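Local atomic coordinates of pumilio homology domain family member 4 (Saccharomyces cerevisiae, PDB entry 3BWT), a protein that binds mRNA through a domain of Pumilio repeats, the part present in this chain, and may affect diploid formation in yeast. Residues A[265-270]-A[300-305]; A[261-266]-A[292-297]. One frame throughout, in Å; residues are numbered along the deposited sequence.

Overall arrangement
Both contacts lie toward the C-terminal end of the Pumilio-repeat domain, on the same side of the chain's centre, and their own centres are only about 6 Å apart. They start from one helix, 256-279: residues 261-266 serve contact 2 and residues 265-270 serve contact 1, with E265 and I266 in both segments. Their partners come later and in the same order, first 292-297 on helix 284-298 and then 300-305 on helix 300-310, which follow each other in the chain. These two helices also meet directly, Y303 packing on S295 and H296. Three helices are thus joined where Pumilio repeats 7 and 8 of the all-helical RNA-binding array adjoin.

Contact 1: residues A[265-270]-A[300-305]; sequences EILNNG and DYLYKR
With CG anti to the backbone N (chi1 -177°) and the chain extended from there to NE, R305 stretches from helix 300-310 across L267 and delivers its guanidinium to N268. The torsion of N268 sets CG beside its own backbone N, and its OD1 comes up to the edge of the guanidinium, near the plane. NH2 of R305 donates to OD1 of N268 in a hydrogen bond modelled at 2.3 Å, too short for its exact geometry to be trusted, and the amide and guanidinium planes are turned 52° apart. CB of L267 sits over the centre of one guanidinium face, 4.0 Å above its plane. Its two methyls carry the rest: CD1 lies 3.4 Å from CD of R305, and CD2 is 3.5 Å from CG of R305. The same CD1 reaches CD2 of L302 at 3.5 Å; L302 also touches E260, earlier on the same helix as L267. In this Pumilio-repeat domain, the contact joins the long helix 256-279 to helix 300-310, whose residues 300-305 lie in Pumilio repeat 8; the two short segments run 46° apart with axes 11.2 Å from each other at closest. Putting an alanine at L267 would probably open a gap beside L302 and leave the aliphatic part of R305 without its apolar bed. NH1 of R305 also makes a weak hydrogen bond to OH of Y301, one helical turn back.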
ATOM      1  N   GLU A 265      15.204 -12.369 -24.394  1.00 33.16           N
ATOM      2  CA  GLU A 265      15.635 -11.038 -24.802  1.00 35.39           C
ATOM      3  C   GLU A 265      17.045 -10.769 -24.303  1.00 33.96           C
ATOM      4  O   GLU A 265      17.921 -10.332 -25.055  1.00 33.72           O
ATOM      5  CB  GLU A 265      14.688  -9.980 -24.244  1.00 38.38           C
ATOM      6  CG  GLU A 265      14.880  -8.613 -24.865  1.00 43.33           C
ATOM      7  CD  GLU A 265      14.443  -8.582 -26.309  1.00 41.77           C
ATOM      8  OE1 GLU A 265      13.749  -9.529 -26.729  1.00 35.51           O
ATOM      9  OE2 GLU A 265      14.789  -7.613 -27.018  1.00 51.66           O
ATOM     10  N   ILE A 266      17.254 -11.035 -23.021  1.00 31.74           N
ATOM     11  CA  ILE A 266      18.575 -10.910 -22.416  1.00 36.15           C
ATOM     12  C   ILE A 266      19.619 -11.748 -23.166  1.00 36.24           C
ATOM     13  O   ILE A 266      20.731 -11.283 -23.415  1.00 42.24           O
ATOM     14  CB  ILE A 266      18.526 -11.272 -20.909  1.00 26.94           C
ATOM     15  CG1 ILE A 266      17.751 -10.188 -20.147  1.00 21.29           C
ATOM     16  CG2 ILE A 266      19.922 -11.461 -20.342  1.00 20.02           C
ATOM     17  CD1 ILE A 266      17.490 -10.503 -18.702  1.00 22.24           C
ATOM     18  N   LEU A 267      19.247 -12.967 -23.548  1.00 33.45           N
ATOM     19  CA  LEU A 267      20.133 -13.842 -24.321  1.00 34.08           C
ATOM     20  C   LEU A 267      20.405 -13.350 -25.735  1.00 29.76           C
ATOM     21  O   LEU A 267      21.523 -13.461 -26.225  1.00 28.66           O
ATOM     22  CB  LEU A 267      19.567 -15.262 -24.393  1.00 31.14           C
ATOM     23  CG  LEU A 267      20.019 -16.234 -23.304  1.00 37.22           C
ATOM     24  CD1 LEU A 267      19.178 -17.500 -23.358  1.00 37.31           C
ATOM     25  CD2 LEU A 267      21.509 -16.556 -23.424  1.00 29.42           C
ATOM     26  N   ASN A 268      19.383 -12.821 -26.396  1.00 31.56           N
ATOM     27  CA  ASN A 268      19.496 -12.487 -27.813  1.00 27.11           C
ATOM     28  C   ASN A 268      19.915 -11.052 -28.125  1.00 39.01           C
ATOM     29  O   ASN A 268      20.905 -10.834 -28.826  1.00 35.25           O
ATOM     30  CB  ASN A 268      18.204 -12.838 -28.535  1.00 31.48           C
ATOM     31  CG  ASN A 268      17.963 -14.336 -28.586  1.00 45.20           C
ATOM     32  OD1 ASN A 268      18.901 -15.128 -28.709  1.00 34.44           O
ATOM     33  ND2 ASN A 268      16.698 -14.733 -28.494  1.00 50.46           N
ATOM     34  N   ASN A 269      19.170 -10.076 -27.611  1.00 36.43           N
ATOM     35  CA  ASN A 269      19.520  -8.675 -27.841  1.00 32.01           C
ATOM     36  C   ASN A 269      20.547  -8.128 -26.839  1.00 46.74           C
ATOM     37  O   ASN A 269      21.053  -7.014 -26.988  1.00 44.35           O
ATOM     38  CB  ASN A 269      18.267  -7.798 -27.941  1.00 37.40           C
ATOM     39  CG  ASN A 269      17.503  -8.023 -29.252  1.00 60.33           C
ATOM     40  OD1 ASN A 269      18.110  -8.108 -30.324  1.00 53.67           O
ATOM     41  ND2 ASN A 269      16.174  -8.126 -29.169  1.00 37.83           N
ATOM     42  N   GLY A 270      20.880  -8.937 -25.836  1.00 42.21           N
ATOM     43  CA  GLY A 270      21.936  -8.591 -24.906  1.00 27.83           C
ATOM     44  C   GLY A 270      23.270  -9.181 -25.323  1.00 31.81           C
ATOM     45  O   GLY A 270      24.270  -8.473 -25.429  1.00 28.86           O
ATOM     46  N   ASP A 300      16.310 -26.028 -19.306  1.00 40.33           N
ATOM     47  CA  ASP A 300      17.697 -26.451 -19.443  1.00 38.52           C
ATOM     48  C   ASP A 300      18.379 -25.856 -20.669  1.00 39.85           C
ATOM     49  O   ASP A 300      19.571 -25.557 -20.642  1.00 35.22           O
ATOM     50  CB  ASP A 300      17.764 -27.976 -19.494  1.00 29.29           C
ATOM     51  CG  ASP A 300      16.993 -28.620 -18.362  1.00 58.16           C
ATOM     52  OD1 ASP A 300      17.384 -28.424 -17.189  1.00 61.01           O
ATOM     53  OD2 ASP A 300      15.989 -29.310 -18.643  1.00 69.24           O
ATOM     54  N   TYR A 301      17.624 -25.686 -21.746  1.00 31.43           N
ATOM     55  CA  TYR A 301      18.192 -25.134 -22.960  1.00 28.34           C
ATOM     56  C   TYR A 301      18.616 -23.684 -22.747  1.00 30.02           C
ATOM     57  O   TYR A 301      19.635 -23.240 -23.268  1.00 33.80           O
ATOM     58  CB  TYR A 301      17.210 -25.248 -24.124  1.00 29.99           C
ATOM     59  CG  TYR A 301      17.426 -24.196 -25.185  1.00 46.24           C
ATOM     60  CD1 TYR A 301      16.712 -23.007 -25.152  1.00 49.01           C
ATOM     61  CD2 TYR A 301      18.360 -24.375 -26.206  1.00 49.07           C
ATOM     62  CE1 TYR A 301      16.902 -22.032 -26.105  1.00 40.85           C
ATOM     63  CE2 TYR A 301      18.561 -23.393 -27.167  1.00 42.68           C
ATOM     64  CZ  TYR A 301      17.818 -22.227 -27.103  1.00 41.09           C
ATOM     65  OH  TYR A 301      17.976 -21.238 -28.035  1.00 49.31           O
ATOM     66  N   LEU A 302      17.829 -22.946 -21.975  1.00 37.94           N
ATOM     67  CA  LEU A 302      18.138 -21.551 -21.699  1.00 31.48           C
ATOM     68  C   LEU A 302      19.265 -21.433 -20.673  1.00 28.48           C
ATOM     69  O   LEU A 302      20.144 -20.584 -20.802  1.00 27.52           O
ATOM     70  CB  LEU A 302      16.882 -20.803 -21.233  1.00 31.87           C
ATOM     71  CG  LEU A 302      15.816 -20.499 -22.298  1.00 33.84           C
ATOM     72  CD1 LEU A 302      14.552 -19.887 -21.685  1.00 31.23           C
ATOM     73  CD2 LEU A 302      16.363 -19.589 -23.390  1.00 33.37           C
ATOM     74  N   TYR A 303      19.240 -22.293 -19.660  1.00 27.46           N
ATOM     75  CA  TYR A 303      20.255 -22.279 -18.607  1.00 31.92           C
ATOM     76  C   TYR A 303      21.655 -22.563 -19.153  1.00 37.20           C
ATOM     77  O   TYR A 303      22.620 -21.848 -18.860  1.00 34.94           O
ATOM     78  CB  TYR A 303      19.906 -23.300 -17.524  1.00 28.23           C
ATOM     79  CG  TYR A 303      20.980 -23.474 -16.475  1.00 38.19           C
ATOM     80  CD1 TYR A 303      21.151 -22.530 -15.463  1.00 33.16           C
ATOM     81  CD2 TYR A 303      21.830 -24.582 -16.495  1.00 32.81           C
ATOM     82  CE1 TYR A 303      22.138 -22.688 -14.491  1.00 34.79           C
ATOM     83  CE2 TYR A 303      22.814 -24.751 -15.534  1.00 30.29           C
ATOM     84  CZ  TYR A 303      22.963 -23.802 -14.534  1.00 44.73           C
ATOM     85  OH  TYR A 303      23.934 -23.968 -13.576  1.00 40.79           O
ATOM     86  N   LYS A 304      21.757 -23.626 -19.940  1.00 36.27           N
ATOM     87  CA  LYS A 304      23.007 -23.988 -20.576  1.00 36.76           C
ATOM     88  C   LYS A 304      23.439 -22.876 -21.519  1.00 35.63           C
ATOM     89  O   LYS A 304      24.630 -22.572 -21.629  1.00 36.03           O
ATOM     90  CB  LYS A 304      22.864 -25.321 -21.322  1.00 48.29           C
ATOM     91  CG  LYS A 304      22.656 -26.517 -20.386  1.00 60.45           C
ATOM     92  CD  LYS A 304      23.611 -26.436 -19.189  1.00 72.07           C
ATOM     93  CE  LYS A 304      23.549 -27.676 -18.304  1.00 78.83           C
ATOM     94  NZ  LYS A 304      24.506 -27.577 -17.158  1.00 68.67           N
ATOM     95  N   ARG A 305      22.469 -22.259 -22.184  1.00 28.57           N
ATOM     96  CA  ARG A 305      22.774 -21.155 -23.077  1.00 30.13           C
ATOM     97  C   ARG A 305      23.353 -19.949 -22.319  1.00 43.11           C
ATOM     98  O   ARG A 305      24.374 -19.383 -22.725  1.00 46.10           O
ATOM     99  CB  ARG A 305      21.550 -20.768 -23.903  1.00 27.60           C
ATOM    100  CG  ARG A 305      21.860 -19.675 -24.891  1.00 36.27           C
ATOM    101  CD  ARG A 305      20.675 -19.344 -25.778  1.00 27.35           C
ATOM    102  NE  ARG A 305      20.980 -18.264 -26.711  1.00 34.16           N
ATOM    103  CZ  ARG A 305      20.118 -17.767 -27.596  1.00 44.05           C
ATOM    104  NH1 ARG A 305      18.887 -18.265 -27.699  1.00 49.64           N
ATOM    105  NH2 ARG A 305      20.495 -16.785 -28.398  1.00 42.14           N
TER

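Contact 2: residues A[261-266]-A[292-297]; sequences PMILEI and LDISHK
I263 and S295 mark the nearest approach of the two helical backbones, their CA atoms 7.7 Å apart, and no hydrogen bond crosses between the segments. The contact is small and apolar, carried almost wholly by one methyl. I263 is extended through CG1 to CD1 (chi2 177°), which pushes that terminal carbon out toward helix 284-298. There CD1 of I263 meets CG2 of I294 at 3.9 Å and CB of S295 at 4.1 Å, and so rests against the branch methyl of one residue and the methylene of the next. I294 turns only this short branch to its partner, while its longer CG1-CD1 arm leads away. S295 offers carbon rather than oxygen to I263: its OG is hydrogen-bonded to the carbonyl O of A291, one turn earlier on its own helix, so the buried hydroxyl has a partner without help from helix 256-279. Pumilio repeats stack side by side through their helices, and here I263 of repeat 7 packs on I294 and S295 of repeat 8. L306 of helix 300-310 closes on both I263 and S295, Y303 of that helix also touches S295, and L253 of helix 245-253 packs on I263.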
ATOM      1  N   PRO A 261      10.365 -15.418 -22.200  1.00 30.04           N
ATOM      2  CA  PRO A 261      10.535 -14.332 -23.172  1.00 29.79           C
ATOM      3  C   PRO A 261      11.589 -13.309 -22.730  1.00 33.50           C
ATOM      4  O   PRO A 261      12.397 -12.849 -23.547  1.00 31.72           O
ATOM      5  CB  PRO A 261       9.156 -13.679 -23.192  1.00 31.65           C
ATOM      6  CG  PRO A 261       8.221 -14.792 -22.875  1.00 31.12           C
ATOM      7  CD  PRO A 261       8.948 -15.691 -21.908  1.00 32.39           C
ATOM      8  N   MET A 262      11.574 -12.956 -21.448  1.00 30.47           N
ATOM      9  CA  MET A 262      12.525 -11.983 -20.910  1.00 30.93           C
ATOM     10  C   MET A 262      13.947 -12.530 -20.921  1.00 26.54           C
ATOM     11  O   MET A 262      14.878 -11.852 -21.354  1.00 29.06           O
ATOM     12  CB  MET A 262      12.136 -11.555 -19.486  1.00 23.79           C
ATOM     13  CG  MET A 262      13.015 -10.450 -18.896  1.00 23.02           C
ATOM     14  SD  MET A 262      12.994  -8.872 -19.790  1.00 26.04           S
ATOM     15  CE  MET A 262      11.317  -8.332 -19.489  1.00 17.89           C
ATOM     16  N   ILE A 263      14.106 -13.754 -20.429  1.00 26.47           N
ATOM     17  CA  ILE A 263      15.397 -14.423 -20.440  1.00 25.73           C
ATOM     18  C   ILE A 263      15.923 -14.489 -21.866  1.00 28.23           C
ATOM     19  O   ILE A 263      17.114 -14.313 -22.115  1.00 28.67           O
ATOM     20  CB  ILE A 263      15.293 -15.838 -19.844  1.00 27.32           C
ATOM     21  CG1 ILE A 263      14.955 -15.753 -18.351  1.00 26.32           C
ATOM     22  CG2 ILE A 263      16.582 -16.620 -20.067  1.00 19.88           C
ATOM     23  CD1 ILE A 263      14.759 -17.097 -17.682  1.00 25.84           C
ATOM     24  N   LEU A 264      15.011 -14.724 -22.800  1.00 27.25           N
ATOM     25  CA  LEU A 264      15.337 -14.775 -24.217  1.00 27.42           C
ATOM     26  C   LEU A 264      15.874 -13.459 -24.746  1.00 31.03           C
ATOM     27  O   LEU A 264      16.863 -13.438 -25.482  1.00 37.38           O
ATOM     28  CB  LEU A 264      14.105 -15.166 -25.022  1.00 34.46           C
ATOM     29  CG  LEU A 264      14.048 -16.621 -25.460  1.00 37.66           C
ATOM     30  CD1 LEU A 264      12.687 -16.918 -26.072  1.00 49.57           C
ATOM     31  CD2 LEU A 264      15.173 -16.897 -26.447  1.00 31.78           C
ATOM     32  N   GLU A 265      15.204 -12.369 -24.394  1.00 33.16           N
ATOM     33  CA  GLU A 265      15.635 -11.038 -24.802  1.00 35.39           C
ATOM     34  C   GLU A 265      17.045 -10.769 -24.303  1.00 33.96           C
ATOM     35  O   GLU A 265      17.921 -10.332 -25.055  1.00 33.72           O
ATOM     36  CB  GLU A 265      14.688  -9.980 -24.244  1.00 38.38           C
ATOM     37  CG  GLU A 265      14.880  -8.613 -24.865  1.00 43.33           C
ATOM     38  CD  GLU A 265      14.443  -8.582 -26.309  1.00 41.77           C
ATOM     39  OE1 GLU A 265      13.749  -9.529 -26.729  1.00 35.51           O
ATOM     40  OE2 GLU A 265      14.789  -7.613 -27.018  1.00 51.66           O
ATOM     41  N   ILE A 266      17.254 -11.035 -23.021  1.00 31.74           N
ATOM     42  CA  ILE A 266      18.575 -10.910 -22.416  1.00 36.15           C
ATOM     43  C   ILE A 266      19.619 -11.748 -23.166  1.00 36.24           C
ATOM     44  O   ILE A 266      20.731 -11.283 -23.415  1.00 42.24           O
ATOM     45  CB  ILE A 266      18.526 -11.272 -20.909  1.00 26.94           C
ATOM     46  CG1 ILE A 266      17.751 -10.188 -20.147  1.00 21.29           C
ATOM     47  CG2 ILE A 266      19.922 -11.461 -20.342  1.00 20.02           C
ATOM     48  CD1 ILE A 266      17.490 -10.503 -18.702  1.00 22.24           C
ATOM     49  N   LEU A 292      19.815 -16.953 -14.234  1.00 22.88           N
ATOM     50  CA  LEU A 292      20.384 -18.289 -14.107  1.00 24.86           C
ATOM     51  C   LEU A 292      19.536 -19.177 -13.207  1.00 25.00           C
ATOM     52  O   LEU A 292      19.324 -20.343 -13.509  1.00 29.05           O
ATOM     53  CB  LEU A 292      21.810 -18.214 -13.552  1.00 24.84           C
ATOM     54  CG  LEU A 292      22.878 -17.651 -14.491  1.00 23.52           C
ATOM     55  CD1 LEU A 292      24.034 -17.036 -13.703  1.00 27.72           C
ATOM     56  CD2 LEU A 292      23.366 -18.723 -15.442  1.00 21.87           C
ATOM     57  N   ASP A 293      19.067 -18.628 -12.089  1.00 26.60           N
ATOM     58  CA  ASP A 293      18.307 -19.401 -11.120  1.00 22.24           C
ATOM     59  C   ASP A 293      17.003 -19.879 -11.738  1.00 29.03           C
ATOM     60  O   ASP A 293      16.693 -21.071 -11.705  1.00 32.48           O
ATOM     61  CB  ASP A 293      18.037 -18.573  -9.861  1.00 34.60           C
ATOM     62  CG  ASP A 293      17.161 -19.308  -8.845  1.00 46.96           C
ATOM     63  OD1 ASP A 293      17.479 -20.464  -8.496  1.00 35.93           O
ATOM     64  OD2 ASP A 293      16.155 -18.720  -8.390  1.00 53.48           O
ATOM     65  N   ILE A 294      16.246 -18.949 -12.314  1.00 26.10           N
ATOM     66  CA  ILE A 294      15.000 -19.296 -12.988  1.00 26.24           C
ATOM     67  C   ILE A 294      15.240 -20.296 -14.119  1.00 27.66           C
ATOM     68  O   ILE A 294      14.622 -21.356 -14.150  1.00 31.17           O
ATOM     69  CB  ILE A 294      14.267 -18.051 -13.546  1.00 25.40           C
ATOM     70  CG1 ILE A 294      13.811 -17.146 -12.406  1.00 27.73           C
ATOM     71  CG2 ILE A 294      13.068 -18.466 -14.398  1.00 26.87           C
ATOM     72  CD1 ILE A 294      12.990 -17.863 -11.355  1.00 25.41           C
ATOM     73  N   SER A 295      16.146 -19.959 -15.034  1.00 24.77           N
ATOM     74  CA  SER A 295      16.387 -20.795 -16.208  1.00 27.56           C
ATOM     75  C   SER A 295      16.814 -22.221 -15.845  1.00 33.96           C
ATOM     76  O   SER A 295      16.405 -23.178 -16.510  1.00 33.91           O
ATOM     77  CB  SER A 295      17.396 -20.143 -17.158  1.00 24.66           C
ATOM     78  OG  SER A 295      18.688 -20.104 -16.581  1.00 29.50           O
ATOM     79  N   HIS A 296      17.620 -22.365 -14.794  1.00 27.66           N
ATOM     80  CA  HIS A 296      17.994 -23.690 -14.301  1.00 30.66           C
ATOM     81  C   HIS A 296      16.780 -24.513 -13.893  1.00 35.87           C
ATOM     82  O   HIS A 296      16.760 -25.733 -14.047  1.00 37.66           O
ATOM     83  CB  HIS A 296      18.928 -23.589 -13.101  1.00 34.36           C
ATOM     84  CG  HIS A 296      19.217 -24.908 -12.452  1.00 43.82           C
ATOM     85  ND1 HIS A 296      19.981 -25.885 -13.056  1.00 41.18           N
ATOM     86  CD2 HIS A 296      18.847 -25.410 -11.249  1.00 45.10           C
ATOM     87  CE1 HIS A 296      20.070 -26.932 -12.255  1.00 44.30           C
ATOM     88  NE2 HIS A 296      19.391 -26.670 -11.153  1.00 55.78           N
ATOM     89  N   LYS A 297      15.774 -23.841 -13.352  1.00 34.37           N
ATOM     90  CA  LYS A 297      14.582 -24.525 -12.878  1.00 39.46           C
ATOM     91  C   LYS A 297      13.591 -24.809 -14.005  1.00 37.31           C
ATOM     92  O   LYS A 297      12.968 -25.869 -14.041  1.00 37.71           O
ATOM     93  CB  LYS A 297      13.906 -23.701 -11.783  1.00 34.38           C
ATOM     94  CG  LYS A 297      14.744 -23.531 -10.530  1.00 39.60           C
ATOM     95  CD  LYS A 297      14.161 -22.445  -9.632  1.00 45.60           C
ATOM     96  CE  LYS A 297      14.800 -22.459  -8.249  1.00 52.61           C
ATOM     97  NZ  LYS A 297      14.232 -21.397  -7.364  1.00 65.65           N
TER